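Local atomic coordinates of botulinum neurotoxin type G (Clostridium botulinum, PDB entry 3MPP), a protein that binds the host nerve-cell surface through its receptor-binding domain, targeting the toxin so that its protease light chain is translocated into the host cytosol. Residues Met247-Phe255 with Tyr276-Arg284; Thr225-Leu234 with Ile352-Cys363. The protein carries 4 engineered substitutions. All coordinates share one frame; numbering follows the deposited sequence.

Contact 1 (Met247-Phe255 with Tyr276-Arg284); sequences MQNIYIKYF and YQNLYLGLR
L281 lies across the ring of Y251 at about a right angle, its CB over the middle of one face, 3.7 Å from the ring centroid and 11° off the normal, a CH-pi contact. The CD1 branch of L281 continues along the same side of the ring and meets Y251 CD2 at 3.7 Å. The ring is turned to this place by a chi1 of 63°, which wedges Y251 CG between its own backbone N and carbonyl carbon. G282 follows L281, and its CA comes within 3.4 Å of Y251 CD1, approaching the ring obliquely. The absence of a side chain lets the backbone slip in this close: the same CA makes a C-H...O contact with I252 O, at 3.3 Å.

Next along the chain, L283 lies along one side of the strand, its two methyls spanning I252 and Y254. CD1 packs 3.7 Å from I252 CG2, while CD2 reaches CB of Y254, leaving the tyrosine ring to run off away from the contact. The backbone beneath is fixed too: L283 N donates a nearly straight 3.0 Å hydrogen bond to I252 O, joining the two segments.

At the other end lies the polar edge. N249 ND2 gives a hydrogen bond of 2.9 Å to Q277 OE1; the acceptor sits near the plane of the asparagine amide, but the donor is tilted from the glutamine carbonyl plane, as the two amides stand 72° apart. N249 belongs to a type I turn leading into strand 250-255. That strand and 275-277 flank strand 260-270 in a three-stranded antiparallel sheet, so the contact folds the chain leaving one outer strand back onto the other, within the beta-trefoil C-terminal receptor-binding subdomain.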
loop_
_atom_site.group_PDB
_atom_site.type_symbol
_atom_site.label_atom_id
_atom_site.label_comp_id
_atom_site.label_asym_id
_atom_site.label_seq_id
_atom_site.Cartn_x
_atom_site.Cartn_y
_atom_site.Cartn_z
ATOM N N MET A 247 6.672 -4.488 15.900
ATOM C CA MET A 247 7.703 -3.610 16.439
ATOM C C MET A 247 8.080 -2.672 15.315
ATOM O O MET A 247 9.052 -2.900 14.590
ATOM C CB MET A 247 8.898 -4.442 16.912
ATOM C CG MET A 247 8.464 -5.491 17.945
ATOM S SD MET A 247 9.782 -6.479 18.665
ATOM C CE MET A 247 10.701 -5.185 19.495
ATOM N N GLN A 248 7.269 -1.637 15.142
ATOM C CA GLN A 248 7.351 -0.808 13.942
ATOM C C GLN A 248 8.482 0.210 14.003
ATOM O O GLN A 248 8.873 0.767 12.983
ATOM C CB GLN A 248 6.017 -0.086 13.714
ATOM C CG GLN A 248 4.828 -1.034 13.757
ATOM C CD GLN A 248 3.579 -0.447 13.164
ATOM O OE1 GLN A 248 3.533 0.744 12.839
ATOM N NE2 GLN A 248 2.543 -1.274 13.029
ATOM N N ASN A 249 9.023 0.442 15.193
ATOM C CA ASN A 249 9.945 1.560 15.359
ATOM C C ASN A 249 11.403 1.124 15.434
ATOM O O ASN A 249 12.286 1.914 15.754
ATOM C CB ASN A 249 9.526 2.419 16.557
ATOM C CG ASN A 249 8.052 2.819 16.492
ATOM O OD1 ASN A 249 7.267 2.487 17.383
ATOM N ND2 ASN A 249 7.670 3.515 15.419
ATOM N N ILE A 250 11.641 -0.144 15.119
ATOM C CA ILE A 250 12.994 -0.675 14.990
ATOM C C ILE A 250 13.207 -1.255 13.603
ATOM O O ILE A 250 12.254 -1.431 12.830
ATOM C CB ILE A 250 13.308 -1.748 16.069
ATOM C CG1 ILE A 250 12.281 -2.895 16.045
ATOM C CG2 ILE A 250 13.319 -1.104 17.462
ATOM C CD1 ILE A 250 12.434 -3.885 14.891
ATOM N N TYR A 251 14.465 -1.505 13.254
ATOM C CA TYR A 251 14.755 -2.276 12.056
ATOM C C TYR A 251 15.721 -3.386 12.442
ATOM O O TYR A 251 16.270 -3.381 13.558
ATOM C CB TYR A 251 15.327 -1.398 10.926
ATOM C CG TYR A 251 16.657 -0.749 11.246
ATOM C CD1 TYR A 251 17.842 -1.327 10.822
ATOM C CD2 TYR A 251 16.725 0.453 11.963
ATOM C CE1 TYR A 251 19.060 -0.752 11.095
ATOM C CE2 TYR A 251 17.955 1.044 12.248
ATOM C CZ TYR A 251 19.111 0.432 11.805
ATOM O OH TYR A 251 20.335 0.981 12.069
ATOM N N ILE A 252 15.917 -4.334 11.526
ATOM C CA ILE A 252 16.858 -5.433 11.744
ATOM C C ILE A 252 18.229 -5.146 11.117
ATOM O O ILE A 252 18.350 -4.911 9.918
ATOM C CB ILE A 252 16.335 -6.788 11.199
ATOM C CG1 ILE A 252 14.851 -7.007 11.582
ATOM C CG2 ILE A 252 17.232 -7.916 11.715
ATOM C CD1 ILE A 252 14.611 -7.051 13.094
ATOM N N LYS A 253 19.250 -5.215 11.957
ATOM C CA LYS A 253 20.617 -4.851 11.626
ATOM C C LYS A 253 21.519 -6.085 11.815
ATOM O O LYS A 253 21.363 -6.829 12.771
ATOM C CB LYS A 253 21.038 -3.731 12.581
ATOM C CG LYS A 253 22.403 -3.140 12.382
ATOM C CD LYS A 253 22.703 -2.149 13.507
ATOM C CE LYS A 253 23.959 -1.320 13.226
ATOM N NZ LYS A 253 25.204 -2.003 13.668
ATOM N N TYR A 254 22.451 -6.301 10.894
ATOM C CA TYR A 254 23.436 -7.368 11.028
ATOM C C TYR A 254 24.347 -7.116 12.226
ATOM O O TYR A 254 24.918 -6.040 12.382
ATOM C CB TYR A 254 24.256 -7.490 9.746
ATOM C CG TYR A 254 25.282 -8.609 9.745
ATOM C CD1 TYR A 254 24.890 -9.940 9.833
ATOM C CD2 TYR A 254 26.640 -8.331 9.630
ATOM C CE1 TYR A 254 25.820 -10.965 9.823
ATOM C CE2 TYR A 254 27.581 -9.346 9.622
ATOM C CZ TYR A 254 27.168 -10.658 9.714
ATOM O OH TYR A 254 28.096 -11.660 9.700
ATOM N N PHE A 255 24.467 -8.125 13.073
ATOM C CA PHE A 255 25.326 -8.050 14.244
ATOM C C PHE A 255 26.504 -8.943 13.920
ATOM O O PHE A 255 26.395 -10.166 14.013
ATOM C CB PHE A 255 24.559 -8.568 15.465
ATOM C CG PHE A 255 25.366 -8.602 16.739
ATOM C CD1 PHE A 255 25.154 -9.602 17.674
ATOM C CD2 PHE A 255 26.322 -7.639 17.005
ATOM C CE1 PHE A 255 25.883 -9.638 18.855
ATOM C CE2 PHE A 255 27.061 -7.669 18.185
ATOM C CZ PHE A 255 26.841 -8.669 19.108
ATOM N N TYR A 276 8.722 11.730 10.384
ATOM C CA TYR A 276 8.652 10.344 9.935
ATOM C C TYR A 276 9.905 9.592 10.335
ATOM O O TYR A 276 10.977 10.182 10.447
ATOM C CB TYR A 276 8.504 10.251 8.404
ATOM C CG TYR A 276 9.676 10.798 7.617
ATOM C CD1 TYR A 276 10.724 9.975 7.223
ATOM C CD2 TYR A 276 9.719 12.147 7.238
ATOM C CE1 TYR A 276 11.805 10.477 6.484
ATOM C CE2 TYR A 276 10.789 12.655 6.503
ATOM C CZ TYR A 276 11.827 11.817 6.131
ATOM O OH TYR A 276 12.880 12.326 5.408
ATOM N N GLN A 277 9.775 8.280 10.508
ATOM C CA GLN A 277 10.949 7.436 10.675
ATOM C C GLN A 277 11.411 6.895 9.336
ATOM O O GLN A 277 10.591 6.606 8.466
ATOM C CB GLN A 277 10.666 6.301 11.663
ATOM C CG GLN A 277 10.682 6.807 13.118
ATOM C CD GLN A 277 10.361 5.711 14.104
ATOM O OE1 GLN A 277 9.748 4.701 13.748
ATOM N NE2 GLN A 277 10.758 5.907 15.354
ATOM N N ASN A 278 12.729 6.776 9.173
ATOM C CA ASN A 278 13.318 6.193 7.960
ATOM C C ASN A 278 13.000 4.704 7.776
ATOM O O ASN A 278 12.916 3.963 8.751
ATOM C CB ASN A 278 14.837 6.406 7.971
ATOM C CG ASN A 278 15.205 7.848 7.748
ATOM O OD1 ASN A 278 15.901 8.475 8.557
ATOM N ND2 ASN A 278 14.704 8.400 6.661
ATOM N N LEU A 279 12.852 4.297 6.515
ATOM C CA LEU A 279 12.422 2.961 6.105
ATOM C C LEU A 279 13.532 2.159 5.462
ATOM O O LEU A 279 13.572 0.924 5.552
ATOM C CB LEU A 279 11.297 3.082 5.067
ATOM C CG LEU A 279 10.061 3.842 5.553
ATOM C CD1 LEU A 279 8.976 3.805 4.495
ATOM C CD2 LEU A 279 9.558 3.225 6.868
ATOM N N TYR A 280 14.419 2.852 4.761
ATOM C CA TYR A 280 15.475 2.159 4.053
ATOM C C TYR A 280 16.680 1.937 4.964
ATOM O O TYR A 280 17.711 2.567 4.787
ATOM C CB TYR A 280 15.889 2.951 2.821
ATOM C CG TYR A 280 14.754 3.339 1.916
ATOM C CD1 TYR A 280 13.706 2.467 1.668
ATOM C CD2 TYR A 280 14.768 4.559 1.244
ATOM C CE1 TYR A 280 12.679 2.815 0.787
ATOM C CE2 TYR A 280 13.749 4.909 0.377
ATOM C CZ TYR A 280 12.709 4.035 0.153
ATOM O OH TYR A 280 11.692 4.401 -0.714
ATOM N N LEU A 281 16.533 1.038 5.930
ATOM C CA LEU A 281 17.537 0.825 6.980
ATOM C C LEU A 281 17.746 -0.667 7.182
ATOM O O LEU A 281 16.815 -1.437 7.003
ATOM C CB LEU A 281 17.046 1.423 8.302
ATOM C CG LEU A 281 16.813 2.937 8.375
ATOM C CD1 LEU A 281 16.172 3.293 9.719
ATOM C CD2 LEU A 281 18.151 3.654 8.209
ATOM N N GLY A 282 18.955 -1.070 7.563
ATOM C CA GLY A 282 19.209 -2.454 7.938
ATOM C C GLY A 282 19.473 -3.434 6.802
ATOM O O GLY A 282 19.896 -3.049 5.714
ATOM N N LEU A 283 19.226 -4.715 7.072
ATOM C CA LEU A 283 19.454 -5.779 6.100
ATOM C C LEU A 283 18.681 -5.511 4.830
ATOM O O LEU A 283 17.507 -5.169 4.882
ATOM C CB LEU A 283 19.005 -7.125 6.667
ATOM C CG LEU A 283 19.744 -7.495 7.965
ATOM C CD1 LEU A 283 19.098 -8.681 8.661
ATOM C CD2 LEU A 283 21.184 -7.771 7.639
ATOM N N ARG A 284 19.343 -5.693 3.696
ATOM C CA ARG A 284 18.666 -5.601 2.418
ATOM C C ARG A 284 18.519 -7.012 1.843
ATOM O O ARG A 284 19.507 -7.700 1.624
ATOM C CB ARG A 284 19.448 -4.684 1.487
ATOM C CG ARG A 284 18.698 -4.317 0.209
ATOM C CD ARG A 284 19.455 -3.249 -0.536
ATOM N NE ARG A 284 20.773 -3.704 -0.957
ATOM C CZ ARG A 284 21.689 -2.919 -1.519
ATOM N NH1 ARG A 284 21.427 -1.635 -1.738
ATOM N NH2 ARG A 284 22.869 -3.414 -1.855
#

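Contact 2 (Thr225-Leu234 with Ile352-Cys363); sequences TLKDFWGNPL and IKKYYEKTTYNC
K354 NZ is held by carbonyls from both segments: it donates to T225 O at 2.7 Å, from a position tilted out of the carbonyl plane, and to K358 O at 3.3 Å. A bend at chi3 (-65°) brings the amine back to the loop that follows it. K227 NZ lies 4.2 Å from K354 NZ, a proximity of like charges probably eased by the carbonyls that K354 meets and by water 3, which accepts from K227 NZ. The same water donates to K358 O and T360 O, tying K227 to the 357-360 type I turn.

Y361 makes the largest single contribution to the packing. G231 CA sits over one face of its ring, 3.4 Å from the centroid, and the aliphatic CD of K227 meets CD1 of the ring obliquely at 3.7 Å. G231 closes the type I turn 228-231, at the tip of a loop following helix 210-220; Y361 OH bonds to W143 O and N232 OD1 accepts from W143 NE1, so the loop and the tyrosine lie where the N-terminal and C-terminal receptor-binding subdomains meet. Water 4 donates to both G231 O and Y361 OH, and water 1 bridges K227 O with Y361 O.

Deeper in, L226 crosses I352 with CD1 3.7 Å from CG2, its CD2 facing C363 CB. L234 meets I352 tip to tip, CD2 to CD1, at 4.1 Å.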
loop_
_atom_site.group_PDB
_atom_site.type_symbol
_atom_site.label_atom_id
_atom_site.label_comp_id
_atom_site.label_asym_id
_atom_site.label_seq_id
_atom_site.Cartn_x
_atom_site.Cartn_y
_atom_site.Cartn_z
ATOM N N THR A 225 -2.927 -12.431 -3.222
ATOM C CA THR A 225 -1.716 -11.765 -3.675
ATOM C C THR A 225 -0.853 -11.311 -2.499
ATOM O O THR A 225 -1.347 -10.706 -1.545
ATOM C CB THR A 225 -2.043 -10.564 -4.586
ATOM O OG1 THR A 225 -2.537 -11.039 -5.846
ATOM C CG2 THR A 225 -0.802 -9.706 -4.820
ATOM N N LEU A 226 0.435 -11.629 -2.561
ATOM C CA LEU A 226 1.403 -11.106 -1.598
ATOM C C LEU A 226 1.803 -9.714 -2.077
ATOM O O LEU A 226 2.068 -9.507 -3.262
ATOM C CB LEU A 226 2.637 -12.016 -1.523
ATOM C CG LEU A 226 2.410 -13.379 -0.857
ATOM C CD1 LEU A 226 3.653 -14.270 -0.978
ATOM C CD2 LEU A 226 2.049 -13.183 0.598
ATOM N N LYS A 227 1.834 -8.753 -1.163
ATOM C CA LYS A 227 2.138 -7.395 -1.545
ATOM C C LYS A 227 3.340 -6.857 -0.798
ATOM O O LYS A 227 3.725 -7.412 0.224
ATOM C CB LYS A 227 0.914 -6.521 -1.259
ATOM C CG LYS A 227 -0.158 -6.678 -2.348
ATOM C CD LYS A 227 -1.538 -6.477 -1.805
ATOM C CE LYS A 227 -2.554 -7.096 -2.767
ATOM N NZ LYS A 227 -3.688 -7.701 -2.028
ATOM N N ASP A 228 3.906 -5.764 -1.307
ATOM C CA ASP A 228 4.957 -5.032 -0.597
ATOM C C ASP A 228 4.361 -3.917 0.276
ATOM O O ASP A 228 3.139 -3.739 0.342
ATOM C CB ASP A 228 6.048 -4.510 -1.569
ATOM C CG ASP A 228 5.539 -3.430 -2.539
ATOM O OD1 ASP A 228 4.479 -2.821 -2.294
ATOM O OD2 ASP A 228 6.223 -3.177 -3.550
ATOM N N PHE A 229 5.236 -3.210 0.986
ATOM C CA PHE A 229 4.872 -2.153 1.917
ATOM C C PHE A 229 4.004 -1.085 1.227
ATOM O O PHE A 229 3.147 -0.462 1.863
ATOM C CB PHE A 229 6.184 -1.540 2.410
ATOM C CG PHE A 229 6.044 -0.474 3.471
ATOM C CD1 PHE A 229 5.894 -0.820 4.812
ATOM C CD2 PHE A 229 6.177 0.865 3.138
ATOM C CE1 PHE A 229 5.846 0.155 5.787
ATOM C CE2 PHE A 229 6.113 1.853 4.108
ATOM C CZ PHE A 229 5.945 1.496 5.438
ATOM N N TRP A 230 4.240 -0.858 -0.067
ATOM C CA TRP A 230 3.498 0.184 -0.799
ATOM C C TRP A 230 2.139 -0.318 -1.317
ATOM O O TRP A 230 1.298 0.472 -1.754
ATOM C CB TRP A 230 4.340 0.731 -1.959
ATOM C CG TRP A 230 5.722 1.133 -1.531
ATOM C CD1 TRP A 230 6.906 0.599 -1.970
ATOM C CD2 TRP A 230 6.070 2.146 -0.569
ATOM N NE1 TRP A 230 7.968 1.227 -1.349
ATOM C CE2 TRP A 230 7.482 2.174 -0.483
ATOM C CE3 TRP A 230 5.328 3.021 0.228
ATOM C CZ2 TRP A 230 8.162 3.041 0.370
ATOM C CZ3 TRP A 230 6.006 3.892 1.071
ATOM C CH2 TRP A 230 7.410 3.901 1.130
ATOM N N GLY A 231 1.938 -1.631 -1.281
ATOM C CA GLY A 231 0.704 -2.237 -1.764
ATOM C C GLY A 231 0.762 -2.794 -3.176
ATOM O O GLY A 231 -0.275 -3.138 -3.739
ATOM N N ASN A 232 1.957 -2.860 -3.763
ATOM C CA ASN A 232 2.137 -3.526 -5.056
ATOM C C ASN A 232 2.527 -4.992 -4.888
ATOM O O ASN A 232 2.992 -5.398 -3.818
ATOM C CB ASN A 232 3.202 -2.798 -5.882
ATOM C CG ASN A 232 2.687 -1.503 -6.456
ATOM O OD1 ASN A 232 1.517 -1.407 -6.821
ATOM N ND2 ASN A 232 3.550 -0.503 -6.536
ATOM N N PRO A 233 2.345 -5.800 -5.945
ATOM C CA PRO A 233 2.758 -7.205 -5.822
ATOM C C PRO A 233 4.206 -7.376 -5.344
ATOM O O PRO A 233 5.113 -6.651 -5.753
ATOM C CB PRO A 233 2.613 -7.738 -7.248
ATOM C CG PRO A 233 1.480 -6.887 -7.831
ATOM C CD PRO A 233 1.709 -5.508 -7.245
ATOM N N LEU A 234 4.399 -8.353 -4.468
ATOM C CA LEU A 234 5.720 -8.726 -3.989
ATOM C C LEU A 234 6.455 -9.467 -5.110
ATOM O O LEU A 234 5.859 -10.296 -5.783
ATOM C CB LEU A 234 5.565 -9.652 -2.780
ATOM C CG LEU A 234 6.805 -9.907 -1.921
ATOM C CD1 LEU A 234 7.326 -8.616 -1.281
ATOM C CD2 LEU A 234 6.475 -10.954 -0.860
ATOM N N ILE A 352 6.577 -18.161 2.274
ATOM C CA ILE A 352 5.900 -16.915 2.609
ATOM C C ILE A 352 4.397 -17.162 2.595
ATOM O O ILE A 352 3.860 -17.789 1.680
ATOM C CB ILE A 352 6.274 -15.762 1.655
ATOM C CG1 ILE A 352 7.787 -15.575 1.604
ATOM C CG2 ILE A 352 5.664 -14.456 2.123
ATOM C CD1 ILE A 352 8.196 -14.236 1.007
ATOM N N LYS A 353 3.721 -16.673 3.626
ATOM C CA LYS A 353 2.326 -17.013 3.828
ATOM C C LYS A 353 1.514 -15.757 4.149
ATOM O O LYS A 353 2.065 -14.702 4.459
ATOM C CB LYS A 353 2.195 -18.005 4.988
ATOM C CG LYS A 353 3.078 -19.228 4.913
ATOM C CD LYS A 353 2.563 -20.269 3.933
ATOM C CE LYS A 353 1.286 -20.907 4.412
ATOM N NZ LYS A 353 1.119 -22.239 3.754
ATOM N N LYS A 354 0.197 -15.887 4.076
ATOM C CA LYS A 354 -0.702 -14.850 4.571
ATOM C C LYS A 354 -1.854 -15.529 5.310
ATOM O O LYS A 354 -2.917 -15.785 4.737
ATOM C CB LYS A 354 -1.243 -13.995 3.421
ATOM C CG LYS A 354 -1.530 -12.580 3.841
ATOM C CD LYS A 354 -2.491 -11.889 2.887
ATOM C CE LYS A 354 -1.896 -11.710 1.516
ATOM N NZ LYS A 354 -2.744 -10.780 0.718
ATOM N N TYR A 355 -1.631 -15.835 6.582
ATOM C CA TYR A 355 -2.589 -16.610 7.369
ATOM C C TYR A 355 -3.839 -15.845 7.814
ATOM O O TYR A 355 -4.852 -16.454 8.172
ATOM C CB TYR A 355 -1.903 -17.176 8.619
ATOM C CG TYR A 355 -0.910 -18.268 8.345
ATOM C CD1 TYR A 355 -1.313 -19.489 7.812
ATOM C CD2 TYR A 355 0.429 -18.092 8.648
ATOM C CE1 TYR A 355 -0.399 -20.494 7.581
ATOM C CE2 TYR A 355 1.346 -19.086 8.427
ATOM C CZ TYR A 355 0.932 -20.278 7.899
ATOM O OH TYR A 355 1.862 -21.245 7.687
ATOM N N TYR A 356 -3.767 -14.519 7.831
ATOM C CA TYR A 356 -4.861 -13.713 8.373
ATOM C C TYR A 356 -4.606 -12.260 8.014
ATOM O O TYR A 356 -3.601 -11.952 7.375
ATOM C CB TYR A 356 -4.935 -13.884 9.890
ATOM C CG TYR A 356 -3.553 -13.866 10.507
ATOM C CD1 TYR A 356 -2.854 -12.680 10.623
ATOM C CD2 TYR A 356 -2.940 -15.038 10.947
ATOM C CE1 TYR A 356 -1.577 -12.641 11.165
ATOM C CE2 TYR A 356 -1.645 -15.014 11.494
ATOM C CZ TYR A 356 -0.978 -13.806 11.595
ATOM O OH TYR A 356 0.290 -13.744 12.130
ATOM N N GLU A 357 -5.494 -11.371 8.454
ATOM C CA GLU A 357 -5.499 -9.965 8.027
ATOM C C GLU A 357 -5.198 -9.831 6.528
ATOM O O GLU A 357 -4.330 -9.073 6.116
ATOM C CB GLU A 357 -4.576 -9.079 8.895
ATOM C CG GLU A 357 -3.082 -9.427 8.882
ATOM C CD GLU A 357 -2.244 -8.466 9.726
ATOM O OE1 GLU A 357 -2.759 -7.397 10.131
ATOM O OE2 GLU A 357 -1.064 -8.776 9.989
ATOM N N LYS A 358 -5.961 -10.561 5.722
ATOM C CA LYS A 358 -5.635 -10.773 4.312
ATOM C C LYS A 358 -5.809 -9.555 3.396
ATOM O O LYS A 358 -5.383 -9.582 2.244
ATOM C CB LYS A 358 -6.411 -11.979 3.772
ATOM C CG LYS A 358 -5.926 -13.298 4.367
ATOM C CD LYS A 358 -6.864 -14.457 4.013
ATOM C CE LYS A 358 -6.400 -15.748 4.681
ATOM N NZ LYS A 358 -6.995 -16.963 4.046
ATOM N N THR A 359 -6.412 -8.488 3.910
ATOM C CA THR A 359 -6.531 -7.248 3.152
ATOM C C THR A 359 -5.344 -6.323 3.398
ATOM O O THR A 359 -5.205 -5.295 2.740
ATOM C CB THR A 359 -7.814 -6.496 3.497
ATOM O OG1 THR A 359 -7.732 -5.999 4.840
ATOM C CG2 THR A 359 -9.011 -7.429 3.367
ATOM N N THR A 360 -4.487 -6.686 4.347
ATOM C CA THR A 360 -3.326 -5.859 4.665
ATOM C C THR A 360 -2.130 -6.264 3.812
ATOM O O THR A 360 -2.198 -7.226 3.044
ATOM C CB THR A 360 -2.951 -5.939 6.169
ATOM O OG1 THR A 360 -2.346 -7.205 6.459
ATOM C CG2 THR A 360 -4.196 -5.764 7.034
ATOM N N TYR A 361 -1.023 -5.546 3.962
ATOM C CA TYR A 361 0.167 -5.858 3.190
ATOM C C TYR A 361 1.179 -6.693 3.995
ATOM O O TYR A 361 2.312 -6.853 3.582
ATOM C CB TYR A 361 0.809 -4.564 2.688
ATOM C CG TYR A 361 -0.150 -3.690 1.897
ATOM C CD1 TYR A 361 -1.204 -4.256 1.167
ATOM C CD2 TYR A 361 0.020 -2.315 1.846
ATOM C CE1 TYR A 361 -2.093 -3.450 0.419
ATOM C CE2 TYR A 361 -0.850 -1.505 1.112
ATOM C CZ TYR A 361 -1.901 -2.077 0.401
ATOM O OH TYR A 361 -2.748 -1.262 -0.324
ATOM N N ASN A 362 0.749 -7.220 5.138
ATOM C CA ASN A 362 1.598 -8.071 5.959
ATOM C C ASN A 362 1.670 -9.515 5.464
ATOM O O ASN A 362 0.775 -10.000 4.791
ATOM C CB ASN A 362 1.087 -8.073 7.395
ATOM C CG ASN A 362 1.122 -6.696 8.016
ATOM O OD1 ASN A 362 2.196 -6.141 8.268
ATOM N ND2 ASN A 362 -0.056 -6.122 8.243
ATOM N N CYS A 363 2.735 -10.208 5.834
ATOM C CA CYS A 363 2.877 -11.618 5.510
ATOM C C CYS A 363 3.691 -12.268 6.617
ATOM O O CYS A 363 4.276 -11.575 7.448
ATOM C CB CYS A 363 3.564 -11.801 4.148
ATOM S SG CYS A 363 5.268 -11.205 4.127
HETATM O O HOH W 1 5.004 -6.760 2.423
HETATM O O HOH W 2 1.630 -9.218 1.648
HETATM O O HOH W 3 -3.958 -7.777 0.479
HETATM O O HOH W 4 -2.940 -2.490 -3.039
#

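Both contacts belong to the C-terminal receptor-binding subdomain, and contact 1 is nested along the chain inside the loop that contact 2 closes. Contact 2 is buried and lies nearer the centre of the chain; it joins loops to the end of strand 346-353, and its segments are joined by ordered waters, one lysine-to-carbonyl bond and apolar packing, with no strand pairing between them. Contact 1, more peripheral and only partly buried, packs the loop after outer strand 275-277 against outer strand 250-255 through direct bonds and aliphatic-aromatic contacts. Their centres are about 19 Å apart, yet they touch: L279 CD1 of segment 276-284 packs 3.5 Å from F229 CE2 and also against the ring of W230.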